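Local coordinates for protein MIF (Toxoplasma gondii, PDB 4DH4) that belongs to the macrophage migration inhibitory factor family, small alpha/beta proteins that assemble as trimers, at residues 18-22 with 83-88; 26-31 with 75-80. One frame throughout, in Å; residues are numbered along the deposited sequence. Where two conformers were deposited one is given.

Contact 1. Residues 18-22 with 83-88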
ATOM      1  N   ALA A  18       5.494 -11.546 -17.349  1.00 21.97           N
ATOM      2  CA  ALA A  18       6.942 -11.469 -17.585  1.00 21.13           C
ATOM      3  C   ALA A  18       7.645 -10.577 -16.556  1.00 20.22           C
ATOM      4  O   ALA A  18       8.706 -10.935 -16.024  1.00 20.17           O
ATOM      5  CB  ALA A  18       7.228 -10.976 -19.000  1.00 21.46           C
ATOM      6  N   LEU A  19       7.042  -9.423 -16.282  1.00 18.92           N
ATOM      7  CA  LEU A  19       7.527  -8.521 -15.242  1.00 17.87           C
ATOM      8  C   LEU A  19       7.612  -9.215 -13.884  1.00 17.46           C
ATOM      9  O   LEU A  19       8.649  -9.152 -13.204  1.00 16.81           O
ATOM     10  CB  LEU A  19       6.628  -7.281 -15.143  1.00 17.90           C
ATOM     11  CG  LEU A  19       6.989  -6.250 -14.066  1.00 17.50           C
ATOM     12  CD1 LEU A  19       8.420  -5.719 -14.254  1.00 16.55           C
ATOM     13  CD2 LEU A  19       5.975  -5.117 -14.061  1.00 18.27           C
ATOM     14  N   LEU A  20       6.524  -9.873 -13.493  1.00 17.04           N
ATOM     15  CA  LEU A  20       6.445 -10.459 -12.158  1.00 17.03           C
ATOM     16  C   LEU A  20       7.372 -11.658 -12.004  1.00 17.33           C
ATOM     17  O   LEU A  20       7.910 -11.887 -10.925  1.00 16.96           O
ATOM     18  CB  LEU A  20       5.002 -10.797 -11.772  1.00 17.16           C
ATOM     19  CG  LEU A  20       4.010  -9.630 -11.671  1.00 16.38           C
ATOM     20  CD1 LEU A  20       2.623 -10.144 -11.326  1.00 17.41           C
ATOM     21  CD2 LEU A  20       4.444  -8.565 -10.650  1.00 15.56           C
ATOM     22  N   LYS A  21       7.582 -12.398 -13.090  1.00 17.33           N
ATOM     23  CA  LYS A  21       8.589 -13.462 -13.106  1.00 18.29           C
ATOM     24  C   LYS A  21       9.997 -12.919 -12.889  1.00 18.04           C
ATOM     25  O   LYS A  21      10.787 -13.523 -12.165  1.00 18.40           O
ATOM     26  CB  LYS A  21       8.528 -14.254 -14.412  1.00 18.48           C
ATOM     27  CG  LYS A  21       7.353 -15.186 -14.475  1.00 20.42           C
ATOM     28  CD  LYS A  21       7.357 -15.974 -15.768  1.00 22.99           C
ATOM     29  CE  LYS A  21       5.996 -16.598 -16.027  1.00 25.43           C
ATOM     30  NZ  LYS A  21       5.596 -17.545 -14.965  1.00 27.32           N
ATOM     31  N   ASP A  22      10.310 -11.792 -13.527  1.00 18.22           N
ATOM     32  CA  ASP A  22      11.593 -11.122 -13.325  1.00 18.24           C
ATOM     33  C   ASP A  22      11.701 -10.640 -11.879  1.00 17.82           C
ATOM     34  O   ASP A  22      12.744 -10.792 -11.246  1.00 18.04           O
ATOM     35  CB  ASP A  22      11.751  -9.935 -14.282  1.00 18.27           C
ATOM     36  CG  ASP A  22      12.180 -10.352 -15.688  1.00 20.02           C
ATOM     37  OD1 ASP A  22      12.205  -9.474 -16.576  1.00 22.43           O
ATOM     38  OD2 ASP A  22      12.500 -11.543 -15.909  1.00 21.21           O
ATOM     39  N   ALA A  83      13.635  -3.903 -14.775  1.00 18.07           N
ATOM     40  CA  ALA A  83      12.548  -4.759 -15.259  1.00 18.14           C
ATOM     41  C   ALA A  83      11.308  -3.952 -15.651  1.00 18.41           C
ATOM     42  O   ALA A  83      10.664  -4.241 -16.663  1.00 18.11           O
ATOM     43  CB  ALA A  83      12.198  -5.808 -14.211  1.00 18.13           C
ATOM     44  N   CYS A  84      10.979  -2.936 -14.853  1.00 18.31           N
ATOM     45  CA  CYS A  84       9.859  -2.047 -15.169  1.00 18.74           C
ATOM     46  C   CYS A  84      10.145  -1.262 -16.448  1.00 19.24           C
ATOM     47  O   CYS A  84       9.254  -1.051 -17.263  1.00 19.23           O
ATOM     48  CB  CYS A  84       9.579  -1.085 -14.010  1.00 18.35           C
ATOM     49  SG  CYS A  84       8.834  -1.885 -12.550  1.00 17.74           S
ATOM     50  N   GLU A  85      11.389  -0.832 -16.615  1.00 19.86           N
ATOM     51  CA  GLU A  85      11.782  -0.095 -17.819  1.00 21.21           C
ATOM     52  C   GLU A  85      11.633  -0.982 -19.048  1.00 21.43           C
ATOM     53  O   GLU A  85      11.073  -0.565 -20.062  1.00 21.37           O
ATOM     54  CB  GLU A  85      13.223   0.379 -17.691  1.00 21.39           C
ATOM     55  CG  GLU A  85      13.674   1.327 -18.789  1.00 24.00           C
ATOM     56  CD  GLU A  85      15.042   1.884 -18.494  1.00 28.41           C
ATOM     57  OE1 GLU A  85      15.129   3.079 -18.142  1.00 29.34           O
ATOM     58  OE2 GLU A  85      16.029   1.114 -18.578  1.00 31.45           O
ATOM     59  N   ARG A  86      12.131  -2.209 -18.921  1.00 22.13           N
ATOM     60  CA  ARG A  86      12.088  -3.238 -19.961  1.00 22.98           C
ATOM     61  C   ARG A  86      10.655  -3.640 -20.328  1.00 22.79           C
ATOM     62  O   ARG A  86      10.308  -3.710 -21.508  1.00 22.89           O
ATOM     63  CB  ARG A  86      12.880  -4.454 -19.467  1.00 23.31           C
ATOM     64  CG  ARG A  86      13.093  -5.598 -20.449  1.00 25.74           C
ATOM     65  CD  ARG A  86      14.346  -6.408 -20.053  1.00 29.86           C
ATOM     66  NE  ARG A  86      14.191  -7.162 -18.799  1.00 33.41           N
ATOM     67  CZ  ARG A  86      14.804  -6.883 -17.643  1.00 34.62           C
ATOM     68  NH1 ARG A  86      15.636  -5.849 -17.537  1.00 35.54           N
ATOM     69  NH2 ARG A  86      14.583  -7.644 -16.578  1.00 34.04           N
ATOM     70  N   HIS A  87       9.822  -3.893 -19.321  1.00 22.23           N
ATOM     71  CA  HIS A  87       8.470  -4.400 -19.559  1.00 22.13           C
ATOM     72  C   HIS A  87       7.380  -3.337 -19.694  1.00 22.03           C
ATOM     73  O   HIS A  87       6.367  -3.579 -20.356  1.00 22.54           O
ATOM     74  CB  HIS A  87       8.085  -5.423 -18.487  1.00 21.91           C
ATOM     75  CG  HIS A  87       8.951  -6.641 -18.491  1.00 22.70           C
ATOM     76  ND1 HIS A  87       8.922  -7.566 -19.513  1.00 23.41           N
ATOM     77  CD2 HIS A  87       9.887  -7.073 -17.616  1.00 23.36           C
ATOM     78  CE1 HIS A  87       9.795  -8.524 -19.260  1.00 24.05           C
ATOM     79  NE2 HIS A  87      10.392  -8.251 -18.113  1.00 24.52           N
ATOM     80  N   LEU A  88       7.574  -2.179 -19.071  1.00 21.63           N
ATOM     81  CA  LEU A  88       6.525  -1.149 -19.036  1.00 21.42           C
ATOM     82  C   LEU A  88       6.877   0.125 -19.803  1.00 21.15           C
ATOM     83  O   LEU A  88       5.996   0.933 -20.095  1.00 21.02           O
ATOM     84  CB  LEU A  88       6.141  -0.793 -17.589  1.00 21.33           C
ATOM     85  CG  LEU A  88       5.766  -1.917 -16.612  1.00 21.04           C
ATOM     86  CD1 LEU A  88       5.547  -1.354 -15.209  1.00 21.24           C
ATOM     87  CD2 LEU A  88       4.542  -2.699 -17.068  1.00 20.96           C
TER
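Leu-19 and Asp-22 of helix 13-31 meet the last turns of helix 70-88 in an antiparallel helix-helix contact, apolar on the side facing the sheet and polar on the side away from it. The short segments run at 164° to each other, with axes 9.7 Å apart. Both helices lie on one face of the four-stranded sheet. Leu-19 is a knob in a hole made by Ala-83, Cys-84, His-87 and Leu-88. Its CG stands anti to the backbone N (chi1 179°), which carries the two methyls into that hole. Leu-19 CD1 lies 3.8 Å from Ala-83 CB and also nears Cys-84 SG. Leu-19 CD2 lies 4.0 Å from Leu-88 CD1, and the two leucine side chains cross at about a right angle. Leu-19 and Leu-88 also touch Tyr-42 of strand 39-44, so the knob reaches down toward the sheet.

Farther from the sheet, the imidazole of His-87 lies against the backbone of Ala-18 and Leu-19. Leu-19 N sits over the ring centre, and Ala-18 CB is 3.6 Å from His-87 CE1. The ring edge faces Asp-22: His-87 NE2 donates to Asp-22 OD1 at 2.7 Å, almost in the ring plane and nearly straight (164°). Arg-86 NH2 reaches the same Asp-22 OD1 at 3.0 Å, completing a salt bridge. A bend along the arginine chain brings NH2 back toward the aspartate. The two donors approach OD1 from opposite faces of the carboxylate, each well out of its plane. OD1 thus accepts two hydrogen bonds, one from each side, which probably fix the turn of the carboxylate. The nearby positive guanidinium would also be expected to stabilise the aspartate charge. Paired antiparallel helices packed on a sheet are characteristic of the MIF fold.

Contact 2. Residues 26-31 with 75-80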
ATOM      1  N   ALA A  26      14.486 -11.816  -8.825  1.00 16.01           N
ATOM      2  CA  ALA A  26      15.405 -10.792  -8.320  1.00 15.73           C
ATOM      3  C   ALA A  26      15.306 -10.625  -6.801  1.00 15.43           C
ATOM      4  O   ALA A  26      16.320 -10.442  -6.121  1.00 14.79           O
ATOM      5  CB  ALA A  26      15.149  -9.467  -9.012  1.00 15.75           C
ATOM      6  N   VAL A  27      14.082 -10.696  -6.281  1.00 14.84           N
ATOM      7  CA  VAL A  27      13.839 -10.556  -4.843  1.00 14.48           C
ATOM      8  C   VAL A  27      14.373 -11.792  -4.102  1.00 14.57           C
ATOM      9  O   VAL A  27      15.115 -11.660  -3.127  1.00 13.67           O
ATOM     10  CB  VAL A  27      12.327 -10.286  -4.552  1.00 14.68           C
ATOM     11  CG1 VAL A  27      11.980 -10.472  -3.071  1.00 14.10           C
ATOM     12  CG2 VAL A  27      11.926  -8.883  -5.046  1.00 14.46           C
ATOM     13  N   ALA A  28      14.015 -12.982  -4.583  1.00 14.50           N
ATOM     14  CA  ALA A  28      14.526 -14.233  -3.996  1.00 15.06           C
ATOM     15  C   ALA A  28      16.059 -14.290  -4.003  1.00 15.41           C
ATOM     16  O   ALA A  28      16.676 -14.624  -2.987  1.00 15.58           O
ATOM     17  CB  ALA A  28      13.932 -15.454  -4.708  1.00 14.77           C
ATOM     18  N   ASP A  29      16.661 -13.959  -5.147  0.50 15.52           N
ATOM     19  CA  ASP A  29      18.123 -13.974  -5.298  0.50 15.74           C
ATOM     20  C   ASP A  29      18.822 -13.016  -4.331  0.50 15.64           C
ATOM     21  O   ASP A  29      19.752 -13.416  -3.626  0.50 15.61           O
ATOM     22  CB  ASP A  29      18.538 -13.643  -6.741  0.50 15.95           C
ATOM     23  CG  ASP A  29      18.167 -14.735  -7.741  0.50 17.15           C
ATOM     24  OD1 ASP A  29      18.306 -14.477  -8.957  0.50 18.02           O
ATOM     25  OD2 ASP A  29      17.743 -15.841  -7.331  0.50 17.69           O
ATOM     26  N   ALA A  30      18.370 -11.760  -4.298  1.00 15.49           N
ATOM     27  CA  ALA A  30      19.012 -10.717  -3.463  1.00 15.05           C
ATOM     28  C   ALA A  30      18.923 -10.992  -1.961  1.00 14.72           C
ATOM     29  O   ALA A  30      19.874 -10.737  -1.209  1.00 14.71           O
ATOM     30  CB  ALA A  30      18.432  -9.364  -3.771  1.00 14.79           C
ATOM     31  N   LEU A  31      17.780 -11.520  -1.535  1.00 14.32           N
ATOM     32  CA  LEU A  31      17.532 -11.775  -0.119  1.00 14.59           C
ATOM     33  C   LEU A  31      17.980 -13.170   0.321  1.00 14.69           C
ATOM     34  O   LEU A  31      18.009 -13.467   1.518  1.00 14.80           O
ATOM     35  CB  LEU A  31      16.046 -11.545   0.211  1.00 14.13           C
ATOM     36  CG  LEU A  31      15.499 -10.127  -0.023  1.00 13.97           C
ATOM     37  CD1 LEU A  31      13.976 -10.087   0.114  1.00 14.65           C
ATOM     38  CD2 LEU A  31      16.134  -9.123   0.919  1.00 14.43           C
ATOM     39  N   LYS A  75      20.606  -3.417  -4.710  1.00 16.00           N
ATOM     40  CA  LYS A  75      20.570  -4.526  -5.661  1.00 15.74           C
ATOM     41  C   LYS A  75      19.157  -4.795  -6.175  1.00 15.07           C
ATOM     42  O   LYS A  75      18.948  -4.919  -7.387  1.00 14.61           O
ATOM     43  CB  LYS A  75      21.155  -5.785  -5.024  1.00 16.38           C
ATOM     44  CG  LYS A  75      21.268  -6.956  -5.976  1.00 18.38           C
ATOM     45  CD  LYS A  75      22.466  -7.828  -5.626  1.00 23.98           C
ATOM     46  CE  LYS A  75      22.056  -8.965  -4.732  1.00 26.26           C
ATOM     47  NZ  LYS A  75      22.724 -10.272  -5.184  1.00 28.61           N
ATOM     48  N   ILE A  76      18.198  -4.870  -5.248  1.00 13.98           N
ATOM     49  CA  ILE A  76      16.792  -5.112  -5.587  1.00 14.08           C
ATOM     50  C   ILE A  76      16.212  -3.965  -6.421  1.00 14.21           C
ATOM     51  O   ILE A  76      15.537  -4.200  -7.429  1.00 14.03           O
ATOM     52  CB  ILE A  76      15.922  -5.381  -4.313  1.00 13.75           C
ATOM     53  CG1 ILE A  76      16.355  -6.686  -3.633  1.00 14.18           C
ATOM     54  CG2 ILE A  76      14.436  -5.449  -4.656  1.00 13.72           C
ATOM     55  CD1 ILE A  76      15.804  -6.875  -2.194  1.00 14.34           C
ATOM     56  N   ALA A  77      16.488  -2.730  -6.011  1.00 14.40           N
ATOM     57  CA  ALA A  77      15.991  -1.564  -6.740  1.00 15.21           C
ATOM     58  C   ALA A  77      16.542  -1.501  -8.170  1.00 15.69           C
ATOM     59  O   ALA A  77      15.806  -1.181  -9.107  1.00 16.30           O
ATOM     60  CB  ALA A  77      16.307  -0.286  -5.983  1.00 15.09           C
ATOM     61  N   ALA A  78      17.826  -1.819  -8.329  1.00 16.01           N
ATOM     62  CA  ALA A  78      18.469  -1.846  -9.650  1.00 16.60           C
ATOM     63  C   ALA A  78      17.768  -2.843 -10.568  1.00 16.87           C
ATOM     64  O   ALA A  78      17.475  -2.544 -11.723  1.00 17.45           O
ATOM     65  CB  ALA A  78      19.944  -2.199  -9.511  1.00 16.86           C
ATOM     66  N   ALA A  79      17.475  -4.019 -10.028  1.00 16.67           N
ATOM     67  CA  ALA A  79      16.875  -5.095 -10.794  1.00 16.54           C
ATOM     68  C   ALA A  79      15.406  -4.825 -11.108  1.00 16.52           C
ATOM     69  O   ALA A  79      14.944  -5.108 -12.215  1.00 16.58           O
ATOM     70  CB  ALA A  79      17.036  -6.408 -10.055  1.00 16.51           C
ATOM     71  N   LEU A  80      14.679  -4.285 -10.131  1.00 16.36           N
ATOM     72  CA  LEU A  80      13.254  -4.001 -10.286  1.00 16.42           C
ATOM     73  C   LEU A  80      12.985  -2.818 -11.212  1.00 16.30           C
ATOM     74  O   LEU A  80      12.097  -2.891 -12.063  1.00 16.00           O
ATOM     75  CB  LEU A  80      12.590  -3.787  -8.917  1.00 16.36           C
ATOM     76  CG  LEU A  80      11.939  -4.982  -8.202  1.00 17.48           C
ATOM     77  CD1 LEU A  80      12.548  -6.338  -8.524  1.00 18.22           C
ATOM     78  CD2 LEU A  80      11.876  -4.753  -6.696  1.00 16.68           C
TER
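Ala-30 and Ile-76 make the tightest meeting between these antiparallel helical segments. Ala-30 CB points at the opposite helix and comes within 3.4 Å of Ile-76 CG1, closer than usual for two carbons. The two branches of Ile-76 have separate tasks. Its CG1 lies anti to the carbonyl carbon (chi1 -65°), and this arm leads CD1 out to Leu-31. There Ile-76 CD1 meets Leu-31 CD2 at 3.9 Å, the side chains crossing at about a right angle. The CG2 branch turns toward Val-27, whose CG2 is 4.3 Å from Ile-76 CG2. One turn away, Ala-26 and Ala-79 point their methyls at each other, CB to CB 3.7 Å. Leu-80 brings CD1 in beside them, 4.1 Å from Ala-26 CB. On the outer side Lys-75 bends along its chain and lays CE against Ala-30 CA at 3.7 Å. Toward the sheet, Val-27 and Leu-80 both touch Cys-3, and Ile-76 touches Phe-99. No hydrogen bond crosses between the segments, whose axes approach to 9.5 Å. Cohesion here thus rests on apolar contact and close fit, with the lysine adding its aliphatic carbons rather than a charge pairing across the segments.

How the contacts relate
Contacts 1 and 2 are two places along one antiparallel helix pair, 13-31 with 70-88, with centres about 12 Å apart. Along the chain the order is 18-22, 26-31, 75-80 and 83-88, so contact 2 is nested inside the loop closed by contact 1. Three strands, 39-44, 48-50 and 58-65, lie between the two helices in sequence. The helices pack on the same sheet, where strand 2-7 borders both contacts. Contact 1 joins the first half of helix 13-31 to the end of helix 70-88; contact 2 joins the end of helix 13-31 to the middle of helix 70-88. The second subunit nears contact 1 at Leu-20 and Lys-21, and the third packs on Ala-77 and Ala-78, so both other chains of the trimer flank the helix pair.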